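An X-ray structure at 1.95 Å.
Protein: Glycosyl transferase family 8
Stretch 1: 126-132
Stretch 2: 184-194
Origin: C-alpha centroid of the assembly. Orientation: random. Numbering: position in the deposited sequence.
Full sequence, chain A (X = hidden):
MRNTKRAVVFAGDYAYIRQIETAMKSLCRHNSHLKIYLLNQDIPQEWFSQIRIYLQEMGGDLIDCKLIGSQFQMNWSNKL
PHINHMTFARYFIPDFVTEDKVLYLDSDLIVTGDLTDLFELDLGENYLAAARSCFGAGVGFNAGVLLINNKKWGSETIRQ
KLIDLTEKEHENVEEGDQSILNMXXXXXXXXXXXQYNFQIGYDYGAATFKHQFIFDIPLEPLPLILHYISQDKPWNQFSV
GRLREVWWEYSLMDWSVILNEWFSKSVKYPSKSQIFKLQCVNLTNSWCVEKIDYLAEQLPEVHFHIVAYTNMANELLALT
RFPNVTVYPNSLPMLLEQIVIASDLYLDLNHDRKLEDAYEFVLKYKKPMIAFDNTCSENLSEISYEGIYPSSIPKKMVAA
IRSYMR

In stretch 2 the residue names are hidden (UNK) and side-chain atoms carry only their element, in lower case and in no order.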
ATOM      1  N   ASN A 126     -19.135  16.375 -28.901  1.00 31.84           N
ATOM      2  CA  ASN A 126     -19.492  15.646 -27.687  1.00 32.69           C
ATOM      3  C   ASN A 126     -18.644  16.090 -26.495  1.00 25.98           C
ATOM      4  O   ASN A 126     -17.441  16.297 -26.634  1.00 25.00           O
ATOM      5  CB  ASN A 126     -19.350  14.136 -27.903  1.00 30.90           C
ATOM      6  CG  ASN A 126     -20.411  13.574 -28.839  1.00 31.39           C
ATOM      7  OD1 ASN A 126     -20.101  12.847 -29.784  1.00 26.37           O
ATOM      8  ND2 ASN A 126     -21.669  13.904 -28.573  1.00 31.34           N
ATOM      9  N   TYR A 127     -19.278  16.244 -25.335  1.00 25.22           N
ATOM     10  CA  TYR A 127     -18.568  16.617 -24.111  1.00 28.96           C
ATOM     11  C   TYR A 127     -17.585  15.523 -23.691  1.00 26.88           C
ATOM     12  O   TYR A 127     -16.571  15.800 -23.038  1.00 24.29           O
ATOM     13  CB  TYR A 127     -19.553  16.861 -22.963  1.00 30.41           C
ATOM     14  CG  TYR A 127     -20.413  18.108 -23.082  1.00 37.74           C
ATOM     15  CD1 TYR A 127     -20.108  19.256 -22.362  1.00 40.41           C
ATOM     16  CD2 TYR A 127     -21.547  18.123 -23.888  1.00 40.95           C
ATOM     17  CE1 TYR A 127     -20.896  20.388 -22.452  1.00 43.51           C
ATOM     18  CE2 TYR A 127     -22.341  19.250 -23.984  1.00 42.42           C
ATOM     19  CZ  TYR A 127     -22.011  20.377 -23.264  1.00 44.84           C
ATOM     20  OH  TYR A 127     -22.797  21.502 -23.360  1.00 51.31           O
ATOM     21  N   LEU A 128     -17.892  14.282 -24.065  1.00 24.03           N
ATOM     22  CA  LEU A 128     -17.052  13.148 -23.691  1.00 23.00           C
ATOM     23  C   LEU A 128     -17.348  11.894 -24.509  1.00 24.16           C
ATOM     24  O   LEU A 128     -18.293  11.857 -25.304  1.00 23.75           O
ATOM     25  CB  LEU A 128     -17.202  12.838 -22.194  1.00 19.99           C
ATOM     26  CG  LEU A 128     -18.557  12.351 -21.659  1.00 24.55           C
ATOM     27  CD1 LEU A 128     -18.687  10.829 -21.713  1.00 24.94           C
ATOM     28  CD2 LEU A 128     -18.791  12.845 -20.243  1.00 26.25           C
ATOM     29  N   ALA A 129     -16.523  10.870 -24.299  1.00 20.23           N
ATOM     30  CA  ALA A 129     -16.775   9.533 -24.832  1.00 20.39           C
ATOM     31  C   ALA A 129     -16.736   8.543 -23.674  1.00 21.03           C
ATOM     32  O   ALA A 129     -15.897   8.670 -22.777  1.00 16.75           O
ATOM     33  CB  ALA A 129     -15.737   9.158 -25.881  1.00 20.46           C
ATOM     34  N   ALA A 130     -17.633   7.559 -23.686  1.00 16.67           N
ATOM     35  CA  ALA A 130     -17.697   6.590 -22.592  1.00 16.43           C
ATOM     36  C   ALA A 130     -18.315   5.271 -23.049  1.00 17.09           C
ATOM     37  O   ALA A 130     -19.031   5.227 -24.052  1.00 13.74           O
ATOM     38  CB  ALA A 130     -18.491   7.164 -21.426  1.00 15.09           C
ATOM     39  N   ALA A 131     -18.046   4.200 -22.307  1.00 15.96           N
ATOM     40  CA  ALA A 131     -18.653   2.900 -22.590  1.00 14.95           C
ATOM     41  C   ALA A 131     -19.975   2.765 -21.847  1.00 15.44           C
ATOM     42  O   ALA A 131     -20.172   3.393 -20.806  1.00 14.18           O
ATOM     43  CB  ALA A 131     -17.708   1.759 -22.192  1.00 13.48           C
ATOM     44  N   ARG A 132     -20.867   1.925 -22.364  1.00 15.55           N
ATOM     45  CA  ARG A 132     -22.149   1.687 -21.714  1.00 16.05           C
ATOM     46  C   ARG A 132     -21.955   0.988 -20.380  1.00 18.76           C
ATOM     47  O   ARG A 132     -20.927   0.349 -20.146  1.00 16.82           O
ATOM     48  CB  ARG A 132     -23.048   0.835 -22.612  1.00 17.94           C
ATOM     49  CG  ARG A 132     -22.504  -0.556 -22.877  1.00 18.94           C
ATOM     50  CD  ARG A 132     -23.311  -1.284 -23.941  1.00 18.78           C
ATOM     51  NE  ARG A 132     -22.642  -2.502 -24.392  1.00 19.11           N
ATOM     52  CZ  ARG A 132     -23.202  -3.406 -25.192  1.00 23.19           C
ATOM     53  NH1 ARG A 132     -24.445  -3.236 -25.616  1.00 22.79           N
ATOM     54  NH2 ARG A 132     -22.526  -4.483 -25.559  1.00 20.91           N
ATOM     55  N   UNK A 184     -26.676  14.822 -16.487  1.00 36.32           N
ATOM     56  CA  UNK A 184     -26.256  16.108 -17.034  1.00 32.04           C
ATOM     57  C   UNK A 184     -25.938  16.046 -18.527  1.00 36.27           C
ATOM     58  O   UNK A 184     -26.145  17.023 -19.252  1.00 35.11           O
ATOM     59  c   UNK A 184     -25.521  19.111 -16.214  1.00 37.20           C
ATOM     60  c   UNK A 184     -24.538  18.033 -16.654  1.00 34.31           C
ATOM     61  c   UNK A 184     -23.155  18.307 -16.088  1.00 34.07           C
ATOM     62  c   UNK A 184     -25.036  16.637 -16.271  1.00 37.84           C
ATOM     63  N   UNK A 185     -25.465  14.888 -18.983  1.00 33.25           N
ATOM     64  CA  UNK A 185     -24.783  14.780 -20.273  1.00 36.86           C
ATOM     65  C   UNK A 185     -25.489  14.006 -21.381  1.00 40.26           C
ATOM     66  O   UNK A 185     -25.036  14.041 -22.528  1.00 41.74           O
ATOM     67  c   UNK A 185     -23.417  14.137 -20.066  1.00 36.02           C
ATOM     68  c   UNK A 185     -21.450  14.785 -18.675  1.00 34.90           C
ATOM     69  c   UNK A 185     -22.252  16.332 -20.310  1.00 30.86           C
ATOM     70  c   UNK A 185     -20.465  15.672 -18.312  1.00 31.29           C
ATOM     71  c   UNK A 185     -22.353  15.103 -19.675  1.00 36.05           C
ATOM     72  c   UNK A 185     -20.370  16.895 -18.951  1.00 35.06           C
ATOM     73  c   UNK A 185     -21.266  17.225 -19.951  1.00 38.36           C
ATOM     74  N   UNK A 186     -26.560  13.293 -21.040  1.00 39.76           N
ATOM     75  CA  UNK A 186     -27.282  12.452 -22.000  1.00 45.20           C
ATOM     76  C   UNK A 186     -27.477  13.141 -23.355  1.00 46.11           C
ATOM     77  O   UNK A 186     -27.658  14.359 -23.414  1.00 52.11           O
ATOM     78  c   UNK A 186     -30.562  13.004 -20.116  1.00 50.07           C
ATOM     79  n   UNK A 186     -30.407  15.446 -20.081  1.00 53.69           N
ATOM     80  c   UNK A 186     -29.612  13.181 -21.279  1.00 50.46           C
ATOM     81  c   UNK A 186     -31.328  14.291 -19.898  1.00 49.80           C
ATOM     82  c   UNK A 186     -28.634  12.033 -21.418  1.00 47.32           C
ATOM     83  N   UNK A 187     -27.388  12.357 -24.429  1.00 45.15           N
ATOM     84  CA  UNK A 187     -27.543  12.840 -25.808  1.00 50.99           C
ATOM     85  C   UNK A 187     -26.390  13.719 -26.308  1.00 50.32           C
ATOM     86  O   UNK A 187     -26.455  14.267 -27.412  1.00 50.25           O
ATOM     87  o   UNK A 187     -30.380  11.701 -25.908  1.00 55.62           O
ATOM     88  o   UNK A 187     -30.631  13.297 -24.419  1.00 62.07           O
ATOM     89  c   UNK A 187     -30.048  12.795 -25.404  1.00 56.46           C
ATOM     90  c   UNK A 187     -28.888  13.552 -26.015  1.00 51.51           C
ATOM     91  N   UNK A 188     -25.339  13.853 -25.502  1.00 42.36           N
ATOM     92  CA  UNK A 188     -24.149  14.588 -25.929  1.00 42.90           C
ATOM     93  C   UNK A 188     -22.850  13.876 -25.544  1.00 37.55           C
ATOM     94  O   UNK A 188     -21.903  14.510 -25.063  1.00 34.63           O
ATOM     95  c   UNK A 188     -24.157  16.032 -25.404  1.00 42.75           C
ATOM     96  c   UNK A 188     -24.832  18.341 -26.216  1.00 49.75           C
ATOM     97  c   UNK A 188     -25.262  16.901 -25.992  1.00 47.03           C
ATOM     98  o   UNK A 188     -25.434  19.270 -25.679  1.00 53.29           O
ATOM     99  n   UNK A 188     -23.797  18.531 -27.028  1.00 47.86           N
ATOM    100  N   UNK A 189     -22.809  12.563 -25.760  1.00 32.81           N
ATOM    101  CA  UNK A 189     -21.581  11.798 -25.551  1.00 27.55           C
ATOM    102  C   UNK A 189     -21.353  10.754 -26.644  1.00 25.59           C
ATOM    103  O   UNK A 189     -22.306  10.227 -27.223  1.00 25.85           O
ATOM    104  o   UNK A 189     -25.017   6.796 -23.178  1.00 25.60           O
ATOM    105  c   UNK A 189     -23.737  10.208 -23.369  1.00 29.01           C
ATOM    106  c   UNK A 189     -22.471  10.005 -23.903  1.00 28.75           C
ATOM    107  c   UNK A 189     -22.074   8.698 -24.168  1.00 24.25           C
ATOM    108  c   UNK A 189     -21.532  11.171 -24.146  1.00 26.64           C
ATOM    109  c   UNK A 189     -24.592   9.146 -23.131  1.00 26.60           C
ATOM    110  c   UNK A 189     -22.921   7.630 -23.935  1.00 24.65           C
ATOM    111  c   UNK A 189     -24.175   7.859 -23.413  1.00 25.24           C
ATOM    112  N   UNK A 190     -20.081  10.485 -26.931  1.00 21.91           N
ATOM    113  CA  UNK A 190     -19.683   9.459 -27.890  1.00 22.08           C
ATOM    114  C   UNK A 190     -19.573   8.102 -27.195  1.00 26.46           C
ATOM    115  O   UNK A 190     -19.344   8.035 -25.985  1.00 22.44           O
ATOM    116  c   UNK A 190     -18.337   9.820 -28.521  1.00 23.77           C
ATOM    117  o   UNK A 190     -18.349  11.124 -29.070  1.00 32.34           O
ATOM    118  N   UNK A 191     -19.725   7.024 -27.962  1.00 19.30           N
ATOM    119  CA  UNK A 191     -19.650   5.676 -27.405  1.00 24.64           C
ATOM    120  C   UNK A 191     -18.272   5.034 -27.563  1.00 23.52           C
ATOM    121  O   UNK A 191     -17.641   5.145 -28.618  1.00 26.95           O
ATOM    122  o   UNK A 191     -22.005   5.055 -27.546  1.00 29.52           O
ATOM    123  c   UNK A 191     -20.711   4.768 -28.039  1.00 22.71           C
ATOM    124  N   UNK A 192     -17.811   4.369 -26.507  1.00 19.48           N
ATOM    125  CA  UNK A 192     -16.614   3.542 -26.582  1.00 18.26           C
ATOM    126  C   UNK A 192     -17.027   2.080 -26.601  1.00 16.19           C
ATOM    127  O   UNK A 192     -18.057   1.722 -26.020  1.00 19.20           O
ATOM    128  c   UNK A 192     -14.400   5.261 -23.843  1.00 19.77           C
ATOM    129  c   UNK A 192     -15.717   3.781 -25.370  1.00 21.45           C
ATOM    130  c   UNK A 192     -15.137   5.175 -25.173  1.00 21.47           C
ATOM    131  c   UNK A 192     -14.214   5.523 -26.316  1.00 20.70           C
ATOM    132  N   UNK A 193     -16.236   1.240 -27.264  1.00 18.92           N
ATOM    133  CA  UNK A 193     -16.462  -0.205 -27.235  1.00 19.30           C
ATOM    134  C   UNK A 193     -16.333  -0.722 -25.805  1.00 19.65           C
ATOM    135  O   UNK A 193     -15.652  -0.103 -24.974  1.00 15.38           O
ATOM    136  o   UNK A 193     -14.131   0.888 -30.679  1.00 38.43           O
ATOM    137  o   UNK A 193     -13.447  -1.192 -30.453  1.00 43.49           O
ATOM    138  c   UNK A 193     -15.622  -0.652 -29.628  1.00 26.85           C
ATOM    139  c   UNK A 193     -14.307  -0.294 -30.303  1.00 38.90           C
ATOM    140  c   UNK A 193     -15.455  -0.926 -28.136  1.00 24.32           C
ATOM    141  N   UNK A 194     -16.986  -1.846 -25.510  1.00 16.61           N
ATOM    142  CA  UNK A 194     -16.946  -2.415 -24.164  1.00 18.90           C
ATOM    143  C   UNK A 194     -15.518  -2.713 -23.706  1.00 15.98           C
ATOM    144  O   UNK A 194     -15.213  -2.634 -22.513  1.00 15.26           O
ATOM    145  o   UNK A 194     -20.012  -4.348 -24.632  1.00 23.62           O
ATOM    146  o   UNK A 194     -19.726  -2.330 -23.811  1.00 20.00           O
ATOM    147  c   UNK A 194     -17.788  -3.698 -24.085  1.00 17.96           C
ATOM    148  c   UNK A 194     -19.280  -3.435 -24.186  1.00 21.30           C
TER
HETATM  149  O   HOH W   1     -21.683   4.074 -24.831  1.00 20.45           O
HETATM  150  O   HOH W   2     -20.102  -2.251 -21.041  1.00 16.61           O
HETATM  151  O   HOH W   3     -19.968   0.502 -24.352  1.00 19.83           O

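Position 184 carries four carbons, forked at the second, and touches nothing on stretch 1; the fork marks it as Leu184, at the end of a helix that begins earlier in the chain. At 185 one carbon leads to a ring of six carbons with no heteroatom, packed against the side chains of Tyr127 and Leu128: Phe185. Its CE1 lies 3.4 Å from Tyr127 CD1 and its CD2 3.6 Å from Leu128 CD2, so a wholly apolar ring fills a buried place. The two aromatic planes meet obliquely, at 43°.

Position 186 has four carbons in a row ending in nitrogen, out of reach of stretch 1: Lys186. The first residue to leave helical geometry, it is exposed, where a charged amine can stay solvated. At 187 two carbons, the second bearing two oxygens and clear of stretch 1, give Asp187, also exposed. Its positive phi of 70° suits the third place of a type II turn, which Phe185 O closes by accepting a 3.0 Å bond from the backbone N of 188.

Position 188 shows three carbons, the last with one oxygen and one nitrogen, lying at the edge of the Tyr127 ring. Chemistry and length agree on Gln188, whose NE2 lies 3.5 Å from Tyr127 CE2. Its backbone O accepts from Tyr127 N at 3.2 Å. At 189 one carbon, then a six-carbon ring bearing an oxygen, packs against Leu128: Tyr189. Its CB is 3.8 Å from Leu128 CD1; the place is only partly exposed, which suits an apolar ring with a polar hydroxyl.

Position 190 has one carbon and one oxygen, touching Ala129 and Asn126: Ser190. Paired with Ala129 on one face of the sheet, it has CB 3.8 Å from Ala129 CB, and OG donates to Asn126 OD1 at 2.6 Å; a hydroxyl one carbon from the backbone suits that bond. Position 191 repeats the pattern, one carbon and one oxygen, but as Ser191 it points to the other face, where a water joins its OG (2.9 Å) to Ala130 O (3.0 Å).

Four carbons forked at the second, against Ala129 and Ala131, identify 192 as Leu192, buried, with CD2 4.0 Å from Ala129 CB and CB 4.3 Å from Ala131 CB. Position 193 ends three carbons in two oxygens: Glu193, exposed and directed away. At 194 two carbons carry two oxygens that meet Arg132: Asp194. OD2 meets Arg132 NH2 at 2.7 Å in a salt bridge, and OD1 accepts from Arg132 NE at 3.0 Å.

The contact is a parallel strand pairing. Ser190 N donates to Leu128 O (2.8 Å), Ala130 N to Ser190 O (2.9 Å) and Leu192 N to Ala130 O (2.9 Å), so Ser190 and Ala130 each use both their own N and their own O across the pairing. Aromatic packing lies at one end and the salt bridge at the other.

Stretch 2, residues 184-194: LFKDQYSSLED
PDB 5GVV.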